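Local coordinates for ChloroPhenol Reduction gene K (Desulfitobacterium dehalogenans, PDB 2H6C), which probably acts as a CRP/FNR-type transcription regulator that binds DNA through a helix-turn-helix domain and controls halorespiration genes in response to chlorophenols, at residues 40-46 with 93-98; 52-58 with 102-108; 85-89 with 107-112. The contacts are given in a common frame with arbitrary orientation. Residue numbers count along the deposited sequence, not the author numbering.

Interaction 1 (40-46 with 93-98); sequences GSAIIMP and NIYATA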
loop_
_atom_site.group_PDB
_atom_site.type_symbol
_atom_site.label_atom_id
_atom_site.label_comp_id
_atom_site.label_asym_id
_atom_site.label_seq_id
_atom_site.Cartn_x
_atom_site.Cartn_y
_atom_site.Cartn_z
ATOM N N GLY A 40 15.462 16.387 15.975
ATOM C CA GLY A 40 15.380 17.237 14.786
ATOM C C GLY A 40 16.347 16.879 13.666
ATOM O O GLY A 40 16.036 17.145 12.504
ATOM N N SER A 41 17.496 16.270 13.997
ATOM C CA SER A 41 18.548 15.926 13.011
ATOM C C SER A 41 18.070 14.896 12.024
ATOM O O SER A 41 17.439 13.902 12.403
ATOM C CB SER A 41 19.786 15.329 13.667
ATOM O OG SER A 41 20.590 16.298 14.310
ATOM N N ALA A 42 18.392 15.134 10.757
ATOM C CA ALA A 42 18.034 14.233 9.676
ATOM C C ALA A 42 19.050 13.137 9.641
ATOM O O ALA A 42 20.239 13.402 9.518
ATOM C CB ALA A 42 18.046 14.959 8.349
ATOM N N ILE A 43 18.587 11.901 9.706
ATOM C CA ILE A 43 19.502 10.771 9.690
ATOM C C ILE A 43 19.451 10.021 8.372
ATOM O O ILE A 43 20.460 9.419 7.948
ATOM C CB ILE A 43 19.318 9.806 10.905
ATOM C CG1 ILE A 43 19.376 8.372 10.403
ATOM C CG2 ILE A 43 18.092 10.149 11.763
ATOM C CD1 ILE A 43 18.581 7.471 11.151
ATOM N N ILE A 44 18.296 10.025 7.722
ATOM C CA ILE A 44 18.280 9.622 6.306
ATOM C C ILE A 44 17.672 10.733 5.496
ATOM O O ILE A 44 16.696 11.367 5.891
ATOM C CB ILE A 44 17.564 8.253 6.013
ATOM C CG1 ILE A 44 18.123 7.150 6.920
ATOM C CG2 ILE A 44 17.711 7.858 4.509
ATOM C CD1 ILE A 44 17.184 6.058 7.120
ATOM N N MET A 45 18.298 10.970 4.362
ATOM C CA MET A 45 17.925 12.072 3.525
ATOM C C MET A 45 17.179 11.556 2.353
ATOM O O MET A 45 17.499 10.507 1.801
ATOM C CB MET A 45 19.140 12.850 3.024
ATOM C CG MET A 45 19.627 13.852 3.991
ATOM S SD MET A 45 18.261 14.883 4.447
ATOM C CE MET A 45 19.009 16.461 4.186
ATOM N N PRO A 46 16.189 12.325 1.939
ATOM C CA PRO A 46 15.576 12.046 0.650
ATOM C C PRO A 46 16.641 11.860 -0.447
ATOM O O PRO A 46 17.755 12.395 -0.354
ATOM C CB PRO A 46 14.723 13.299 0.374
ATOM C CG PRO A 46 14.431 13.890 1.775
ATOM C CD PRO A 46 15.631 13.515 2.617
ATOM N N ASN A 93 12.015 6.645 -1.666
ATOM C CA ASN A 93 12.678 7.801 -1.142
ATOM C C ASN A 93 12.285 7.969 0.317
ATOM O O ASN A 93 11.122 8.157 0.610
ATOM C CB ASN A 93 12.284 9.050 -1.924
ATOM C CG ASN A 93 13.354 10.125 -1.860
ATOM O OD1 ASN A 93 14.150 10.159 -0.912
ATOM N ND2 ASN A 93 13.413 10.990 -2.889
ATOM N N ILE A 94 13.239 7.922 1.230
ATOM C CA ILE A 94 12.912 8.026 2.633
ATOM C C ILE A 94 13.411 9.355 3.200
ATOM O O ILE A 94 14.060 10.157 2.524
ATOM C CB ILE A 94 13.443 6.782 3.397
ATOM C CG1 ILE A 94 12.888 5.492 2.730
ATOM C CG2 ILE A 94 13.071 6.793 4.883
ATOM C CD1 ILE A 94 11.529 4.892 3.337
ATOM N N TYR A 95 13.052 9.617 4.441
ATOM C CA TYR A 95 13.478 10.794 5.073
ATOM C C TYR A 95 13.293 10.674 6.557
ATOM O O TYR A 95 12.227 10.960 7.099
ATOM C CB TYR A 95 12.600 11.881 4.552
ATOM C CG TYR A 95 12.725 13.153 5.344
ATOM C CD1 TYR A 95 11.593 13.864 5.736
ATOM C CD2 TYR A 95 13.983 13.644 5.725
ATOM C CE1 TYR A 95 11.713 15.028 6.457
ATOM C CE2 TYR A 95 14.101 14.787 6.449
ATOM C CZ TYR A 95 12.974 15.474 6.810
ATOM O OH TYR A 95 13.155 16.630 7.508
ATOM N N ALA A 96 14.340 10.260 7.233
ATOM C CA ALA A 96 14.192 9.869 8.617
ATOM C C ALA A 96 14.673 10.973 9.498
ATOM O O ALA A 96 15.551 11.721 9.125
ATOM C CB ALA A 96 14.972 8.588 8.881
ATOM N N THR A 97 14.108 11.060 10.681
ATOM C CA THR A 97 14.411 12.151 11.573
ATOM C C THR A 97 14.547 11.625 12.935
ATOM O O THR A 97 13.935 10.626 13.244
ATOM C CB THR A 97 13.228 13.070 11.699
ATOM O OG1 THR A 97 12.305 12.793 10.651
ATOM C CG2 THR A 97 13.671 14.515 11.660
ATOM N N ALA A 98 15.284 12.321 13.778
ATOM C CA ALA A 98 15.335 11.923 15.172
ATOM C C ALA A 98 14.236 12.631 16.008
ATOM O O ALA A 98 14.108 13.875 16.008
ATOM C CB ALA A 98 16.731 12.165 15.754
#
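This is an antiparallel backbone pairing at the edge of a sheet in the cyclic nucleotide-binding-like β-barrel, a cupin-type fold. Strand 42-44 is one of the sheet's two outermost strands. Strand 94-98 is an inner one, and its other side pairs with strand 61-66. Four backbone hydrogen bonds join the segments. Gly40 N donates to Ala98 O (2.9 Å), and Ala98 N returns to Ser41 O (3.0 Å). Ile43 N donates to Ala96 O (3.1 Å), and Ala96 N to Ile44 O (2.9 Å). Ala42 and Thr97 form a non-hydrogen-bonded pair, CA to CA 4.6 Å. Ile43 and Ile44 both face Ala96, a classic β bulge, and the chain turns a corner at Ile43. Both isoleucines close on the small Ala96: Ile44 CD1 lies 3.8 Å and Ile43 CD1 4.4 Å from Ala96 CB. On the other face, Ala42 CB meets the edge of the Tyr95 ring at CE2 (4.4 Å), and beyond the bulge Pro46 CD packs 3.5 Å from Tyr95 CD2. Pro46 N has no hydrogen to give to Ile94 O, 3.1 Å away. The ladder therefore stops before Pro46. Main-chain bonds hold this edge strand, and the side-chain contacts described here are apolar.

Interaction 2 (52-58 with 102-108); sequences SMIFLMD and TRTCWFS
Phe55 and Cys105 are the central, strongest pair of this antiparallel ladder. Phe55 N donates to Cys105 O (2.8 Å), and Cys105 N to Phe55 O (2.7 Å). In the next pair, Phe107 N donates to Met53 O (2.8 Å); the return bond, Met53 N to Phe107 O, is weak (3.0 Å). Ile54 with Trp106 and Leu56 with Thr104 are the non-hydrogen-bonded pairs, CA atoms near 4.6 Å apart. Both chains are extended except at Met57 (phi -68°, psi -45°). There a classic β bulge shifts the register by one: Met57 and Asp58 both face Arg103. Asp58 N donates to Arg103 O (3.2 Å), Met57 N only weakly (3.0 Å). Arg103 N returns to Asp58 O (2.6 Å), less surely placed. The strand axes approach to 4.6 Å at 150°. Ile54 (m,t) sets CG1 3.7 Å from the centroid of the Trp106 six-membered ring, over its face, a CH-pi contact; Trp106 is m. Leu56 CD2 meets Thr102 CG2 (3.6 Å) on the same face. On the other, Phe107 (m) brings ring-edge CE1 to 3.7 Å from Phe55 CB, and Met57 CE reaches Cys105 CB (4.0 Å). These are the two central strands of a four-stranded sheet of the cupin-type barrel. Strand 33-37 flanks 102-107, with a salt bridge from Arg103 to Glu36. Strand 82-84 flanks 53-58, and Leu25 of helix 23-26 touches Phe55 and Phe107.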
loop_
_atom_site.group_PDB
_atom_site.type_symbol
_atom_site.label_atom_id
_atom_site.label_comp_id
_atom_site.label_asym_id
_atom_site.label_seq_id
_atom_site.Cartn_x
_atom_site.Cartn_y
_atom_site.Cartn_z
ATOM N N SER A 52 23.663 0.670 4.624
ATOM C CA SER A 52 23.968 0.050 5.914
ATOM C C SER A 52 22.696 -0.224 6.710
ATOM O O SER A 52 21.771 0.569 6.746
ATOM C CB SER A 52 24.934 0.919 6.743
ATOM O OG SER A 52 26.161 1.186 6.066
ATOM N N MET A 53 22.640 -1.381 7.326
ATOM C CA MET A 53 21.641 -1.588 8.305
ATOM C C MET A 53 21.863 -0.577 9.481
ATOM O O MET A 53 23.001 -0.261 9.875
ATOM C CB MET A 53 21.686 -3.053 8.749
ATOM C CG MET A 53 21.395 -4.033 7.631
ATOM S SD MET A 53 20.041 -3.505 6.490
ATOM C CE MET A 53 18.592 -3.090 7.536
ATOM N N ILE A 54 20.793 -0.018 10.021
ATOM C CA ILE A 54 20.985 0.961 11.081
ATOM C C ILE A 54 20.310 0.444 12.312
ATOM O O ILE A 54 19.070 0.401 12.398
ATOM C CB ILE A 54 20.416 2.327 10.750
ATOM C CG1 ILE A 54 21.058 2.866 9.476
ATOM C CG2 ILE A 54 20.668 3.253 11.913
ATOM C CD1 ILE A 54 20.225 3.888 8.729
ATOM N N PHE A 55 21.143 0.038 13.256
ATOM C CA PHE A 55 20.652 -0.540 14.462
ATOM C C PHE A 55 20.448 0.584 15.450
ATOM O O PHE A 55 21.359 1.385 15.736
ATOM C CB PHE A 55 21.604 -1.574 15.034
ATOM C CG PHE A 55 21.092 -2.197 16.289
ATOM C CD1 PHE A 55 19.981 -3.009 16.242
ATOM C CD2 PHE A 55 21.680 -1.944 17.494
ATOM C CE1 PHE A 55 19.465 -3.568 17.351
ATOM C CE2 PHE A 55 21.157 -2.515 18.626
ATOM C CZ PHE A 55 20.034 -3.334 18.540
ATOM N N LEU A 56 19.238 0.619 15.984
ATOM C CA LEU A 56 18.807 1.736 16.771
ATOM C C LEU A 56 18.983 1.373 18.255
ATOM O O LEU A 56 18.092 0.823 18.899
ATOM C CB LEU A 56 17.381 2.069 16.369
ATOM C CG LEU A 56 17.040 3.535 16.322
ATOM C CD1 LEU A 56 15.969 3.753 15.348
ATOM C CD2 LEU A 56 16.594 4.007 17.694
ATOM N N MET A 57 20.151 1.692 18.791
ATOM C CA MET A 57 20.448 1.321 20.175
ATOM C C MET A 57 19.589 2.078 21.178
ATOM O O MET A 57 19.132 1.472 22.133
ATOM C CB MET A 57 21.910 1.560 20.557
ATOM C CG MET A 57 22.886 1.521 19.421
ATOM S SD MET A 57 24.510 1.176 20.024
ATOM C CE MET A 57 25.437 2.525 19.416
ATOM N N ASP A 58 19.431 3.393 21.007
ATOM C CA ASP A 58 18.457 4.139 21.795
ATOM C C ASP A 58 18.024 5.475 21.262
ATOM O O ASP A 58 18.847 6.355 20.981
ATOM C CB ASP A 58 18.913 4.356 23.235
ATOM C CG ASP A 58 18.008 3.604 24.233
ATOM O OD1 ASP A 58 16.821 4.053 24.506
ATOM O OD2 ASP A 58 18.491 2.531 24.721
ATOM N N THR A 102 19.221 10.073 19.987
ATOM C CA THR A 102 19.164 8.719 19.508
ATOM C C THR A 102 20.551 8.312 19.161
ATOM O O THR A 102 21.250 9.081 18.511
ATOM C CB THR A 102 18.373 8.645 18.230
ATOM O OG1 THR A 102 17.108 9.241 18.450
ATOM C CG2 THR A 102 18.146 7.200 17.808
ATOM N N ARG A 103 20.937 7.103 19.568
ATOM C CA ARG A 103 22.273 6.559 19.286
ATOM C C ARG A 103 22.149 5.369 18.343
ATOM O O ARG A 103 21.430 4.417 18.665
ATOM C CB ARG A 103 22.913 6.102 20.597
ATOM C CG ARG A 103 24.429 5.768 20.526
ATOM C CD ARG A 103 25.069 5.417 21.949
ATOM N NE ARG A 103 25.151 6.544 22.894
ATOM C CZ ARG A 103 25.304 6.407 24.209
ATOM N NH1 ARG A 103 25.384 5.197 24.756
ATOM N NH2 ARG A 103 25.363 7.477 25.002
ATOM N N THR A 104 22.801 5.390 17.190
ATOM C CA THR A 104 22.630 4.250 16.313
ATOM C C THR A 104 23.934 3.587 16.127
ATOM O O THR A 104 24.954 4.236 16.317
ATOM C CB THR A 104 22.152 4.622 14.938
ATOM O OG1 THR A 104 23.119 5.459 14.298
ATOM C CG2 THR A 104 20.863 5.300 15.035
ATOM N N CYS A 105 23.890 2.304 15.749
ATOM C CA CYS A 105 25.058 1.600 15.257
ATOM C C CYS A 105 24.842 1.152 13.844
ATOM O O CYS A 105 23.902 0.451 13.580
ATOM C CB CYS A 105 25.354 0.366 16.076
ATOM S SG CYS A 105 26.810 -0.488 15.462
ATOM N N TRP A 106 25.757 1.517 12.965
ATOM C CA TRP A 106 25.594 1.300 11.550
ATOM C C TRP A 106 26.349 0.061 11.228
ATOM O O TRP A 106 27.486 -0.088 11.657
ATOM C CB TRP A 106 26.133 2.495 10.743
ATOM C CG TRP A 106 25.234 3.663 10.852
ATOM C CD1 TRP A 106 24.774 4.236 12.018
ATOM C CD2 TRP A 106 24.613 4.388 9.784
ATOM N NE1 TRP A 106 23.922 5.284 11.726
ATOM C CE2 TRP A 106 23.814 5.398 10.365
ATOM C CE3 TRP A 106 24.647 4.286 8.402
ATOM C CZ2 TRP A 106 23.069 6.296 9.599
ATOM C CZ3 TRP A 106 23.888 5.185 7.639
ATOM C CH2 TRP A 106 23.115 6.161 8.237
ATOM N N PHE A 107 25.717 -0.811 10.452
ATOM C CA PHE A 107 26.281 -2.111 10.110
ATOM C C PHE A 107 26.430 -2.257 8.613
ATOM O O PHE A 107 25.464 -2.250 7.895
ATOM C CB PHE A 107 25.380 -3.242 10.630
ATOM C CG PHE A 107 25.519 -3.509 12.100
ATOM C CD1 PHE A 107 24.448 -3.356 12.948
ATOM C CD2 PHE A 107 26.720 -3.922 12.638
ATOM C CE1 PHE A 107 24.577 -3.599 14.307
ATOM C CE2 PHE A 107 26.845 -4.181 14.021
ATOM C CZ PHE A 107 25.780 -4.011 14.840
ATOM N N SER A 108 27.655 -2.385 8.142
ATOM C CA SER A 108 27.884 -2.603 6.725
ATOM C C SER A 108 27.619 -4.049 6.368
ATOM O O SER A 108 27.606 -4.932 7.255
ATOM C CB SER A 108 29.327 -2.357 6.423
ATOM O OG SER A 108 30.088 -3.166 7.279
#

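Interaction 3 (85-89 with 107-112); sequences GRLYP and FSEECL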
loop_
_atom_site.group_PDB
_atom_site.type_symbol
_atom_site.label_atom_id
_atom_site.label_comp_id
_atom_site.label_asym_id
_atom_site.label_seq_id
_atom_site.Cartn_x
_atom_site.Cartn_y
_atom_site.Cartn_z
ATOM N N GLY A 85 16.727 0.203 7.463
ATOM C CA GLY A 85 17.653 0.632 6.412
ATOM C C GLY A 85 17.764 -0.225 5.173
ATOM O O GLY A 85 17.928 -1.424 5.256
ATOM N N ARG A 86 17.674 0.410 4.017
ATOM C CA ARG A 86 18.155 -0.194 2.784
ATOM C C ARG A 86 19.627 -0.649 2.980
ATOM O O ARG A 86 20.499 0.155 3.319
ATOM C CB ARG A 86 18.008 0.804 1.613
ATOM N N LEU A 87 19.888 -1.948 2.834
ATOM C CA LEU A 87 21.260 -2.436 2.520
ATOM C C LEU A 87 21.510 -2.383 0.992
ATOM O O LEU A 87 22.647 -2.336 0.598
ATOM C CB LEU A 87 21.571 -3.858 3.102
ATOM C CG LEU A 87 23.064 -4.293 3.286
ATOM C CD1 LEU A 87 23.884 -3.372 4.255
ATOM C CD2 LEU A 87 23.201 -5.753 3.752
ATOM N N TYR A 88 20.424 -2.399 0.187
ATOM C CA TYR A 88 20.382 -2.244 -1.311
ATOM C C TYR A 88 19.206 -1.320 -1.648
ATOM O O TYR A 88 18.192 -1.388 -0.976
ATOM C CB TYR A 88 20.124 -3.604 -2.015
ATOM C CG TYR A 88 21.086 -4.725 -1.616
ATOM C CD1 TYR A 88 21.152 -5.167 -0.281
ATOM C CD2 TYR A 88 21.939 -5.333 -2.556
ATOM C CE1 TYR A 88 22.029 -6.163 0.122
ATOM C CE2 TYR A 88 22.829 -6.348 -2.157
ATOM C CZ TYR A 88 22.863 -6.747 -0.797
ATOM O OH TYR A 88 23.711 -7.716 -0.314
ATOM N N PRO A 89 19.293 -0.510 -2.715
ATOM C CA PRO A 89 18.163 0.385 -3.050
ATOM C C PRO A 89 16.824 -0.334 -3.120
ATOM O O PRO A 89 16.667 -1.300 -3.865
ATOM C CB PRO A 89 18.502 0.954 -4.452
ATOM C CG PRO A 89 19.878 0.532 -4.763
ATOM C CD PRO A 89 20.400 -0.401 -3.676
ATOM N N PHE A 107 25.717 -0.811 10.452
ATOM C CA PHE A 107 26.281 -2.111 10.110
ATOM C C PHE A 107 26.430 -2.257 8.613
ATOM O O PHE A 107 25.464 -2.250 7.895
ATOM C CB PHE A 107 25.380 -3.242 10.630
ATOM C CG PHE A 107 25.519 -3.509 12.100
ATOM C CD1 PHE A 107 24.448 -3.356 12.948
ATOM C CD2 PHE A 107 26.720 -3.922 12.638
ATOM C CE1 PHE A 107 24.577 -3.599 14.307
ATOM C CE2 PHE A 107 26.845 -4.181 14.021
ATOM C CZ PHE A 107 25.780 -4.011 14.840
ATOM N N SER A 108 27.655 -2.385 8.142
ATOM C CA SER A 108 27.884 -2.603 6.725
ATOM C C SER A 108 27.619 -4.049 6.368
ATOM O O SER A 108 27.606 -4.932 7.255
ATOM C CB SER A 108 29.327 -2.357 6.423
ATOM O OG SER A 108 30.088 -3.166 7.279
ATOM N N GLU A 109 27.464 -4.309 5.074
ATOM C CA GLU A 109 27.499 -5.677 4.624
ATOM C C GLU A 109 28.768 -6.306 5.189
ATOM O O GLU A 109 28.698 -7.255 5.957
ATOM C CB GLU A 109 27.452 -5.764 3.099
ATOM C CG GLU A 109 27.107 -7.133 2.564
ATOM C CD GLU A 109 27.161 -7.159 1.047
ATOM O OE1 GLU A 109 26.454 -6.327 0.427
ATOM O OE2 GLU A 109 27.913 -7.994 0.472
ATOM N N GLU A 110 29.924 -5.723 4.871
ATOM C CA GLU A 110 31.228 -6.350 5.179
ATOM C C GLU A 110 31.243 -6.670 6.649
ATOM O O GLU A 110 31.610 -7.782 7.056
ATOM C CB GLU A 110 32.413 -5.453 4.809
ATOM N N CYS A 111 30.780 -5.706 7.444
ATOM C CA CYS A 111 30.694 -5.907 8.876
ATOM C C CYS A 111 29.779 -7.095 9.164
ATOM O O CYS A 111 30.105 -7.958 10.004
ATOM C CB CYS A 111 30.171 -4.667 9.580
ATOM S SG CYS A 111 30.210 -4.845 11.370
ATOM N N LEU A 112 28.648 -7.148 8.451
ATOM C CA LEU A 112 27.635 -8.108 8.803
ATOM C C LEU A 112 28.205 -9.511 8.668
ATOM O O LEU A 112 28.042 -10.343 9.574
ATOM C CB LEU A 112 26.353 -7.905 8.011
ATOM C CG LEU A 112 25.425 -6.773 8.471
ATOM C CD1 LEU A 112 24.348 -6.562 7.375
ATOM C CD2 LEU A 112 24.807 -7.017 9.863
#
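Apolar packing carries most of this small contact, which buries 180 Å² over both sides. Leu87 points at the start of helix 109-118. Its CD2 lies 3.9 Å from Leu112 CD1 and 4.3 Å from Glu109 CB. Its CD1 rests 3.8 Å from Glu109 N and 4.1 Å from Phe107 O, so the leucine end sits against the junction of strand and helix. Its t,p rotamer turns CD1 to that junction and CD2 to Leu112. Leu87 and Leu112 both also touch Met53 of the neighbouring strand. The segment 85-89 has no regular structure and follows strand 82-84. By that place it probably corresponds to the phosphate-binding cassette of cyclic nucleotide-binding domains. Here it packs against the helix that leaves the barrel, close to the dimer interface: Phe124 of the second subunit packs on Leu87, Tyr88, Glu109 and Leu112. The polar features lie mainly on the helix side. Ser108 is the N-cap, and its OG accepts from Cys111 N at 2.6 Å, although the position of OG is less sure. Leu112 N bonds to Ser108 O (2.7 Å), which begins the helical pattern. Across the segments, Tyr88 OH comes 3.2 Å from Glu109 OE1. The other carboxylate oxygen, Glu109 OE2, forms a salt bridge with Arg113, one helical turn further on.

In the fold
Interactions 1 and 2 lie in different sheets of one barrel, with centres about 14 Å apart. The same two chain passages feed both: strand 42-44 is followed by 53-58, and 94-98 by 102-107. Their side chains meet inside, where Ile44 CD1 is 4.1 Å from Ile54 CD1. Interactions 2 and 3 are closer, about 11 Å between centres, and share Phe107 and Ser108. Met53 joins them: its SD lies 3.7 Å from Leu87 CB and its CG 3.9 Å from Leu112 CD1. Interactions 1 and 3 are about 17 Å apart and linked through the chain between 89 and 93. No ligand is present in this structure.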